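Local coordinates for 4-amino-4-deoxy-L-arabinose transferase or related glycosyltransferases of PMT family (Cupriavidus metallidurans, PDB 5EZM), which probably transfers 4-amino-4-deoxy-L-arabinose onto lipid A in the bacterial membrane, as a zinc-containing glycosyltransferase of the GT-C fold, at residues L297-I302 and P437-Y442; R370-Q375 and L429-G434. All coordinates share one frame; numbering follows the deposited sequence.

Interaction 1 lies among the predicted membrane helices and interaction 2 at the ends of two of them, with centres about 10 Å apart on the same side of the chain's centre. The segments run 297-302, 370-375, 429-434 and 437-442, so the two halves of interaction 2 fall between those of interaction 1. Helices 403-430 and 435-456 are consecutive: the first leads into 429-434 and the second carries 437-442. Helix 369-389 joins the two sites: its Trp372 meets the ring of Tyr442 edge-to-face, and NE2 of Gln375 makes a weak hydrogen bond to O of Gly301. Together they tie the loop after helix 288-295 to the last long helices of the membrane part, away from the zinc site.

Interaction 1: L297-I302 and P437-Y442. With MPG ([(Z)-octadec-9-enyl] (2R)-2,3-bis(oxidanyl)propanoate), chain O.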
loop_
_atom_site.group_PDB
_atom_site.type_symbol
_atom_site.label_atom_id
_atom_site.label_comp_id
_atom_site.label_asym_id
_atom_site.label_seq_id
_atom_site.Cartn_x
_atom_site.Cartn_y
_atom_site.Cartn_z
ATOM N N LEU A 297 8.026 -11.133 9.787
ATOM C CA LEU A 297 8.886 -12.313 9.880
ATOM C C LEU A 297 10.089 -12.127 10.798
ATOM O O LEU A 297 10.329 -13.009 11.640
ATOM C CB LEU A 297 9.317 -12.740 8.473
ATOM C CG LEU A 297 10.110 -14.043 8.365
ATOM C CD1 LEU A 297 9.301 -15.215 8.899
ATOM C CD2 LEU A 297 10.516 -14.286 6.927
ATOM N N PRO A 298 10.881 -11.050 10.705
ATOM C CA PRO A 298 12.050 -10.930 11.594
ATOM C C PRO A 298 11.710 -10.926 13.079
ATOM O O PRO A 298 12.628 -11.040 13.900
ATOM C CB PRO A 298 12.690 -9.600 11.163
ATOM C CG PRO A 298 11.634 -8.877 10.410
ATOM C CD PRO A 298 10.835 -9.940 9.737
ATOM N N TRP A 299 10.434 -10.813 13.450
ATOM C CA TRP A 299 10.025 -10.860 14.847
ATOM C C TRP A 299 9.138 -12.060 15.153
ATOM O O TRP A 299 8.595 -12.150 16.263
ATOM C CB TRP A 299 9.309 -9.563 15.237
ATOM C CG TRP A 299 9.980 -8.321 14.713
ATOM C CD1 TRP A 299 9.477 -7.439 13.798
ATOM C CD2 TRP A 299 11.282 -7.831 15.064
ATOM N NE1 TRP A 299 10.379 -6.431 13.564
ATOM C CE2 TRP A 299 11.495 -6.648 14.327
ATOM C CE3 TRP A 299 12.285 -8.276 15.932
ATOM C CZ2 TRP A 299 12.673 -5.906 14.430
ATOM C CZ3 TRP A 299 13.451 -7.538 16.033
ATOM C CH2 TRP A 299 13.635 -6.365 15.287
ATOM N N ALA A 300 8.983 -12.990 14.204
ATOM C CA ALA A 300 8.109 -14.138 14.426
ATOM C C ALA A 300 8.520 -14.919 15.669
ATOM O O ALA A 300 7.663 -15.391 16.428
ATOM C CB ALA A 300 8.109 -15.044 13.196
ATOM N N GLY A 301 9.829 -15.035 15.910
ATOM C CA GLY A 301 10.325 -15.752 17.071
ATOM C C GLY A 301 9.868 -15.186 18.400
ATOM O O GLY A 301 9.876 -15.908 19.402
ATOM N N ILE A 302 9.469 -13.914 18.442
ATOM C CA ILE A 302 8.976 -13.315 19.676
ATOM C C ILE A 302 7.466 -13.123 19.651
ATOM O O ILE A 302 6.923 -12.415 20.510
ATOM C CB ILE A 302 9.685 -11.986 19.999
ATOM C CG1 ILE A 302 9.314 -10.902 18.982
ATOM C CG2 ILE A 302 11.193 -12.178 20.083
ATOM C CD1 ILE A 302 9.725 -9.510 19.402
ATOM N N PRO A 437 21.921 -2.236 20.474
ATOM C CA PRO A 437 22.703 -2.119 19.229
ATOM C C PRO A 437 22.585 -3.343 18.335
ATOM O O PRO A 437 22.474 -3.204 17.110
ATOM C CB PRO A 437 24.138 -1.911 19.735
ATOM C CG PRO A 437 24.145 -2.491 21.105
ATOM C CD PRO A 437 22.791 -2.170 21.662
ATOM N N SER A 438 22.594 -4.542 18.923
ATOM C CA SER A 438 22.437 -5.762 18.135
ATOM C C SER A 438 21.106 -5.768 17.391
ATOM O O SER A 438 21.049 -6.086 16.197
ATOM C CB SER A 438 22.557 -6.985 19.048
ATOM O OG SER A 438 22.561 -8.190 18.304
ATOM N N VAL A 439 20.023 -5.403 18.082
ATOM C CA VAL A 439 18.707 -5.367 17.451
ATOM C C VAL A 439 18.660 -4.291 16.373
ATOM O O VAL A 439 18.009 -4.464 15.337
ATOM C CB VAL A 439 17.608 -5.161 18.513
ATOM C CG1 VAL A 439 16.243 -5.055 17.863
ATOM C CG2 VAL A 439 17.611 -6.303 19.507
ATOM N N ALA A 440 19.353 -3.169 16.590
ATOM C CA ALA A 440 19.367 -2.100 15.594
ATOM C C ALA A 440 20.060 -2.546 14.312
ATOM O O ALA A 440 19.532 -2.358 13.208
ATOM C CB ALA A 440 20.050 -0.858 16.168
ATOM N N VAL A 441 21.247 -3.145 14.440
ATOM C CA VAL A 441 21.970 -3.629 13.268
ATOM C C VAL A 441 21.186 -4.736 12.572
ATOM O O VAL A 441 21.101 -4.779 11.339
ATOM C CB VAL A 441 23.377 -4.102 13.677
ATOM C CG1 VAL A 441 24.092 -4.707 12.495
ATOM C CG2 VAL A 441 24.176 -2.941 14.252
ATOM N N TYR A 442 20.598 -5.644 13.354
ATOM C CA TYR A 442 19.802 -6.732 12.790
ATOM C C TYR A 442 18.614 -6.194 11.997
ATOM O O TYR A 442 18.363 -6.617 10.861
ATOM C CB TYR A 442 19.351 -7.650 13.926
ATOM C CG TYR A 442 18.183 -8.564 13.636
ATOM C CD1 TYR A 442 18.386 -9.846 13.150
ATOM C CD2 TYR A 442 16.877 -8.157 13.890
ATOM C CE1 TYR A 442 17.322 -10.693 12.904
ATOM C CE2 TYR A 442 15.808 -8.994 13.648
ATOM C CZ TYR A 442 16.037 -10.261 13.155
ATOM O OH TYR A 442 14.976 -11.100 12.911
HETATM C C2 MPG O . 4.971 -18.079 15.734
HETATM C C3 MPG O . 6.106 -19.001 16.164
HETATM C C4 MPG O . 6.893 -18.435 17.337
HETATM C C5 MPG O . 7.977 -19.391 17.859
HETATM C C6 MPG O . 8.501 -18.977 19.244
HETATM C C7 MPG O . 9.316 -20.097 19.918
HETATM C C8 MPG O . 9.450 -19.900 21.448
HETATM C C1 MPG O . 4.093 -18.686 14.637
#
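Pro298 and Tyr442 supply the one hydrogen bond between the segments. The hydroxyl of Tyr442 donates to the carbonyl of Pro298, OH to O 2.5 Å. The donor lies in the carbonyl plane on a lone pair, with a C=O...OH angle of 115°, which makes this a directed bond to a buried backbone acceptor. Tyr442 gets there because its CG stands anti to the backbone N (chi1 161°), which carries the ring out to loop 297-302.

The second kind of interaction is aromatic. Tyr442 and the six-membered ring of Trp299 form an offset edge-to-face pair, with centroids 5.5 Å apart and planes at 61°, the tyrosine edge turned to the tryptophan face. CE2 of Tyr442 comes nearest, 3.7 Å from CZ3 of Trp299, and the two side chains run past each other in opposite directions.

Apolar contacts complete the set. CG1 of Val439 meets the far end of the indole at CH2 of Trp299, 3.9 Å away, while Pro298 sets CB 4.0 Å from CZ of Tyr442 and CG 4.2 Å above one Trp299 face, near the rim. Beyond the loop, the lipid chain of MPG (chain O) passes along the backbone, its C4 3.3 Å from O of Ala300.

Trp299 is held from the side of helix 135-147, where its NE1 bonds to Ala144 O. Leu364 of helix 352-365 touches both Trp299 and Val439, and Leu376 and Met379 of helix 369-389 pack on Tyr442. The 3-10 turn before helix 303-310 is thus joined to helix 435-456 within a bundle of transmembrane helices.

Interaction 2: R370-Q375 and L429-G434; sequences RSWGKQ and LLLRRG. With MPG ([(Z)-octadec-9-enyl] (2R)-2,3-bis(oxidanyl)propanoate), chain I.
The indole of Trp372 meets Leu431 at its edge: CD1 of the leucine lies near the ring plane, 4.0 Å from CD1 of the tryptophan. Neither indole face is used by 429-434; the ring of Tyr442 packs edge-to-face with it, and NE1 makes a weak hydrogen bond to Ser438 OG.

The other branch of Leu431 uses the backbone of helix 369-389. Its CD2 lies 4.0 Å from CA of Gly373, an ordinary van der Waals contact; the two backbones come nearest here, with the CA atoms of Gly373 and Leu431 7.7 Å apart. With CG anti to the backbone N (chi1 -176°), Leu431 reaches across to this helix and sets one methyl against each residue. It also touches Ser438 of helix 435-456.

Elsewhere on the helix, the amide of Gln375 borders the lipid chain of MPG (chain I), NE2 standing 3.5 Å from C7 and 3.6 Å from C5, and NE2 also bonds weakly to Gly301 O. CB of Lys374 is 3.9 Å from C7 of the same lipid. Replacing Gln375 by an alanine would probably leave Gly301 O without its weak bond from NE2 and open a gap beside C5 and C7 of the lipid.

No hydrogen bond crosses the segments and just 112 Å² is buried, so this small contact rests on dispersion and shape, with one leucine of 429-434 spanning to helix 369-389.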
loop_
_atom_site.group_PDB
_atom_site.type_symbol
_atom_site.label_atom_id
_atom_site.label_comp_id
_atom_site.label_asym_id
_atom_site.label_seq_id
_atom_site.Cartn_x
_atom_site.Cartn_y
_atom_site.Cartn_z
ATOM N N ARG A 370 21.094 -13.174 26.006
ATOM C CA ARG A 370 21.019 -14.563 25.562
ATOM C C ARG A 370 19.737 -14.830 24.777
ATOM O O ARG A 370 19.750 -15.586 23.795
ATOM C CB ARG A 370 21.127 -15.505 26.760
ATOM C CG ARG A 370 21.247 -16.975 26.383
ATOM C CD ARG A 370 21.486 -17.837 27.605
ATOM N NE ARG A 370 21.572 -19.258 27.275
ATOM C CZ ARG A 370 22.694 -19.879 26.921
ATOM N NH1 ARG A 370 23.832 -19.203 26.841
ATOM N NH2 ARG A 370 22.678 -21.175 26.645
ATOM N N SER A 371 18.624 -14.219 25.194
ATOM C CA SER A 371 17.359 -14.406 24.486
ATOM C C SER A 371 17.440 -13.845 23.073
ATOM O O SER A 371 17.037 -14.500 22.099
ATOM C CB SER A 371 16.220 -13.743 25.262
ATOM O OG SER A 371 15.996 -14.382 26.506
ATOM N N TRP A 372 17.962 -12.625 22.941
ATOM C CA TRP A 372 18.155 -12.075 21.609
ATOM C C TRP A 372 19.123 -12.928 20.802
ATOM O O TRP A 372 18.975 -13.042 19.580
ATOM C CB TRP A 372 18.646 -10.630 21.680
ATOM C CG TRP A 372 18.827 -10.055 20.317
ATOM C CD1 TRP A 372 19.986 -9.597 19.763
ATOM C CD2 TRP A 372 17.821 -9.926 19.309
ATOM N NE1 TRP A 372 19.758 -9.170 18.477
ATOM C CE2 TRP A 372 18.437 -9.365 18.174
ATOM C CE3 TRP A 372 16.454 -10.220 19.260
ATOM C CZ2 TRP A 372 17.734 -9.091 17.004
ATOM C CZ3 TRP A 372 15.759 -9.953 18.097
ATOM C CH2 TRP A 372 16.398 -9.391 16.986
ATOM N N GLY A 373 20.111 -13.537 21.463
ATOM C CA GLY A 373 20.946 -14.509 20.778
ATOM C C GLY A 373 20.131 -15.642 20.183
ATOM O O GLY A 373 20.327 -16.024 19.025
ATOM N N LYS A 374 19.197 -16.190 20.971
ATOM C CA LYS A 374 18.279 -17.203 20.456
ATOM C C LYS A 374 17.576 -16.710 19.198
ATOM O O LYS A 374 17.532 -17.409 18.174
ATOM C CB LYS A 374 17.246 -17.576 21.521
ATOM C CG LYS A 374 17.807 -18.138 22.818
ATOM C CD LYS A 374 16.689 -18.335 23.833
ATOM C CE LYS A 374 17.137 -19.178 25.014
ATOM N NZ LYS A 374 18.347 -18.623 25.674
ATOM N N GLN A 375 17.023 -15.494 19.258
ATOM C CA GLN A 375 16.338 -14.948 18.090
ATOM C C GLN A 375 17.268 -14.872 16.883
ATOM O O GLN A 375 16.876 -15.232 15.767
ATOM C CB GLN A 375 15.761 -13.569 18.412
ATOM C CG GLN A 375 14.631 -13.600 19.421
ATOM C CD GLN A 375 13.465 -14.449 18.955
ATOM O OE1 GLN A 375 13.186 -14.537 17.759
ATOM N NE2 GLN A 375 12.779 -15.083 19.899
ATOM N N LEU A 429 27.924 -10.083 16.325
ATOM C CA LEU A 429 29.192 -9.504 16.759
ATOM C C LEU A 429 28.981 -8.317 17.691
ATOM O O LEU A 429 29.799 -8.081 18.587
ATOM C CB LEU A 429 30.031 -9.085 15.551
ATOM C CG LEU A 429 30.799 -10.204 14.845
ATOM C CD1 LEU A 429 31.611 -9.646 13.682
ATOM C CD2 LEU A 429 31.695 -10.947 15.827
ATOM N N LEU A 430 27.898 -7.567 17.506
ATOM C CA LEU A 430 27.603 -6.410 18.339
ATOM C C LEU A 430 26.801 -6.761 19.587
ATOM O O LEU A 430 26.519 -5.867 20.391
ATOM C CB LEU A 430 26.851 -5.348 17.527
ATOM C CG LEU A 430 27.685 -4.283 16.806
ATOM C CD1 LEU A 430 28.472 -3.453 17.807
ATOM C CD2 LEU A 430 28.619 -4.900 15.778
ATOM N N LEU A 431 26.429 -8.031 19.771
ATOM C CA LEU A 431 25.656 -8.403 20.952
ATOM C C LEU A 431 26.427 -8.147 22.241
ATOM O O LEU A 431 25.820 -7.867 23.280
ATOM C CB LEU A 431 25.233 -9.871 20.865
ATOM C CG LEU A 431 24.327 -10.400 21.982
ATOM C CD1 LEU A 431 23.159 -9.455 22.229
ATOM C CD2 LEU A 431 23.822 -11.793 21.646
ATOM N N ARG A 432 27.759 -8.224 22.196
ATOM C CA ARG A 432 28.559 -7.965 23.389
ATOM C C ARG A 432 28.379 -6.547 23.913
ATOM O O ARG A 432 28.623 -6.301 25.098
ATOM C CB ARG A 432 30.039 -8.221 23.097
ATOM N N ARG A 433 27.955 -5.612 23.066
ATOM C CA ARG A 433 27.787 -4.219 23.454
ATOM C C ARG A 433 26.367 -3.893 23.910
ATOM O O ARG A 433 26.069 -2.724 24.177
ATOM C CB ARG A 433 28.183 -3.300 22.292
ATOM N N GLY A 434 25.493 -4.891 24.005
ATOM C CA GLY A 434 24.133 -4.658 24.450
ATOM C C GLY A 434 23.083 -5.204 23.504
ATOM O O GLY A 434 23.375 -5.498 22.340
HETATM C C2 MPG I . 12.357 -18.982 15.085
HETATM C C3 MPG I . 13.184 -18.531 16.281
HETATM C C4 MPG I . 12.652 -19.090 17.591
HETATM C C5 MPG I . 13.365 -18.483 18.809
HETATM C C6 MPG I . 12.678 -18.870 20.126
HETATM C C7 MPG I . 13.355 -18.225 21.348
HETATM C C8 MPG I . 12.597 -18.521 22.665
HETATM C C1 MPG I . 12.715 -18.206 13.815
#